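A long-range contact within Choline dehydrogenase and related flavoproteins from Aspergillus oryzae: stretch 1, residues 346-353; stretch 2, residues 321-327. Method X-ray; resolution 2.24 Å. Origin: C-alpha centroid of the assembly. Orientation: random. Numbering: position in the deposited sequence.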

# COMPACT_ATOMS: atom_id res chain seq x y z
N GLY A 346 -8.94 30.93 -23.58
CA GLY A 346 -9.22 29.53 -23.89
C GLY A 346 -9.18 28.56 -22.71
O GLY A 346 -8.88 28.96 -21.57
N PRO A 347 -9.48 27.27 -22.97
CA PRO A 347 -9.64 26.25 -21.93
C PRO A 347 -8.32 25.86 -21.25
O PRO A 347 -8.33 25.34 -20.13
CB PRO A 347 -10.22 25.07 -22.70
CG PRO A 347 -9.65 25.22 -24.08
CD PRO A 347 -9.61 26.70 -24.33
N VAL A 348 -7.19 26.10 -21.92
CA VAL A 348 -5.91 25.94 -21.25
C VAL A 348 -5.87 26.70 -19.91
O VAL A 348 -5.19 26.28 -18.98
CB VAL A 348 -4.74 26.37 -22.13
CG1 VAL A 348 -3.43 26.39 -21.32
CG2 VAL A 348 -4.62 25.46 -23.38
N GLY A 349 -6.62 27.79 -19.81
CA GLY A 349 -6.67 28.56 -18.58
C GLY A 349 -7.69 28.05 -17.58
O GLY A 349 -7.90 28.66 -16.54
N SER A 350 -8.32 26.93 -17.90
CA SER A 350 -9.36 26.37 -17.05
C SER A 350 -8.84 25.41 -15.96
O SER A 350 -7.90 24.64 -16.18
CB SER A 350 -10.42 25.66 -17.91
OG SER A 350 -11.43 25.12 -17.08
N GLY A 351 -9.48 25.47 -14.79
CA GLY A 351 -9.23 24.51 -13.72
C GLY A 351 -10.09 23.26 -13.82
O GLY A 351 -10.00 22.38 -12.97
N LEU A 352 -10.96 23.21 -14.84
CA LEU A 352 -11.72 22.00 -15.21
C LEU A 352 -12.79 21.56 -14.22
O LEU A 352 -13.37 20.50 -14.38
CB LEU A 352 -10.78 20.82 -15.50
CG LEU A 352 -9.56 21.15 -16.36
CD1 LEU A 352 -8.60 19.96 -16.46
CD2 LEU A 352 -10.00 21.63 -17.74
N LEU A 353 -13.07 22.39 -13.23
CA LEU A 353 -14.12 22.09 -12.28
C LEU A 353 -15.00 23.33 -12.25
O LEU A 353 -14.52 24.39 -11.88
CB LEU A 353 -13.52 21.85 -10.90
CG LEU A 353 -14.23 20.95 -9.88
CD1 LEU A 353 -13.76 21.25 -8.46
CD2 LEU A 353 -15.76 21.00 -9.99
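Stretch 2 (321-327) GMDDVLL

Stretch 2 packs against stretch 1 mainly through apolar side chains. No hydrogen bond crosses between the two stretches, and together they bury 218 Å². Stretch 1 has a short 3-10 segment at 347-349 and is otherwise loop or turn. Stretch 2 begins as loop and enters a helix at Asp323, with a wider pi-type turn over 323-327.

The backbones keep their distance. The CA atoms of Val348 and Leu326 are 7.1 Å apart, and those of Leu352 and Met322 are 8.2 Å apart. The pairs run in opposite order: the later residue of stretch 1 pairs with the earlier residue of stretch 2. Side chains fill the space between.

Gly321 makes no contact with stretch 1. Its phi/psi of -155/171 is extended, and it leads into Met322.

Met322 points its CA-to-CB bond toward stretch 1. All three chi angles are m, so the side chain is folded rather than extended. Its terminal methyl meets the proline ring, with CE of Met322 3.8 Å from CB of Pro347. The Met322 carbonyl O also accepts backbone hydrogen bonds from Val325 N and Leu326 N, both at 2.9 Å. These bonds belong to the first turn of the helix.

Asp323 and Asp324 are out of reach of stretch 1. Both carboxylates are hydrogen-bonded elsewhere in the structure. Asp323 O accepts a bond from Leu327 N at 3.0 Å, which continues the helical turn.

The CA-to-CB bond of Val325 points toward stretch 1, and chi1 is t. It touches the proline ring lightly: CG1 of Val325 is 4.3 Å from CG of Pro347.

Leu326 is the centre of the contact. It has the largest covered area of any residue here, 73 Å², and meets three residues of stretch 1. Its chi1 is m and its chi2 is t. CD1 of Leu326 lies 3.5 Å from CD2 of Leu352, the closest approach between the stretches. The same CD1 is 4.0 Å from the backbone O of Pro347 and 4.4 Å from CB of Pro347. The other methyl, CD2 of Leu326, is 4.1 Å from CG2 of Val348. Within stretch 1, a hydrogen bond from Leu352 N to Ser350 OG, 3.0 Å long, ties the loop just before the Leu352 side chain. Another, from Ser350 N to Pro347 O at 2.7 Å, closes the turn after the proline.

Leu327 makes no contact; its nearest side-chain approach is CG of Leu327 to CD1 of Leu352, 7.3 Å.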

# COMPACT_ATOMS: atom_id res chain seq x y z
N GLY A 321 -16.68 16.20 -22.41
CA GLY A 321 -15.54 16.32 -21.53
C GLY A 321 -14.42 16.92 -22.34
O GLY A 321 -14.54 17.03 -23.55
N MET A 322 -13.32 17.28 -21.69
CA MET A 322 -12.26 18.03 -22.34
C MET A 322 -11.06 17.19 -22.77
O MET A 322 -10.07 17.74 -23.26
CB MET A 322 -11.83 19.16 -21.41
CG MET A 322 -12.94 20.16 -21.15
SD MET A 322 -13.42 21.00 -22.67
CE MET A 322 -11.83 21.67 -23.20
N ASP A 323 -11.15 15.88 -22.59
CA ASP A 323 -10.04 14.99 -22.89
C ASP A 323 -9.43 15.22 -24.27
O ASP A 323 -8.20 15.26 -24.43
CB ASP A 323 -10.47 13.52 -22.76
CG ASP A 323 -11.12 13.22 -21.42
OD1 ASP A 323 -12.09 13.92 -21.04
OD2 ASP A 323 -10.66 12.28 -20.74
N ASP A 324 -10.29 15.36 -25.28
CA ASP A 324 -9.81 15.43 -26.66
C ASP A 324 -9.14 16.77 -26.98
O ASP A 324 -8.45 16.90 -27.98
CB ASP A 324 -10.94 15.15 -27.64
CG ASP A 324 -10.45 14.39 -28.87
OD1 ASP A 324 -9.72 13.39 -28.71
OD2 ASP A 324 -10.79 14.81 -30.00
N VAL A 325 -9.36 17.75 -26.11
CA VAL A 325 -8.80 19.07 -26.32
C VAL A 325 -7.54 19.27 -25.49
O VAL A 325 -6.54 19.77 -25.99
CB VAL A 325 -9.81 20.16 -25.95
CG1 VAL A 325 -9.22 21.53 -26.23
CG2 VAL A 325 -11.14 19.95 -26.71
N LEU A 326 -7.59 18.86 -24.22
CA LEU A 326 -6.50 19.16 -23.31
C LEU A 326 -5.54 17.99 -23.07
O LEU A 326 -4.33 18.20 -22.90
CB LEU A 326 -7.05 19.69 -21.99
CG LEU A 326 -7.76 21.04 -22.14
CD1 LEU A 326 -8.50 21.42 -20.85
CD2 LEU A 326 -6.75 22.11 -22.53
N LEU A 327 -6.07 16.78 -23.06
CA LEU A 327 -5.29 15.62 -22.63
C LEU A 327 -4.47 14.97 -23.73
O LEU A 327 -3.38 14.48 -23.48
CB LEU A 327 -6.19 14.57 -22.00
CG LEU A 327 -6.15 14.38 -20.48
CD1 LEU A 327 -6.80 13.04 -20.14
CD2 LEU A 327 -4.71 14.44 -19.95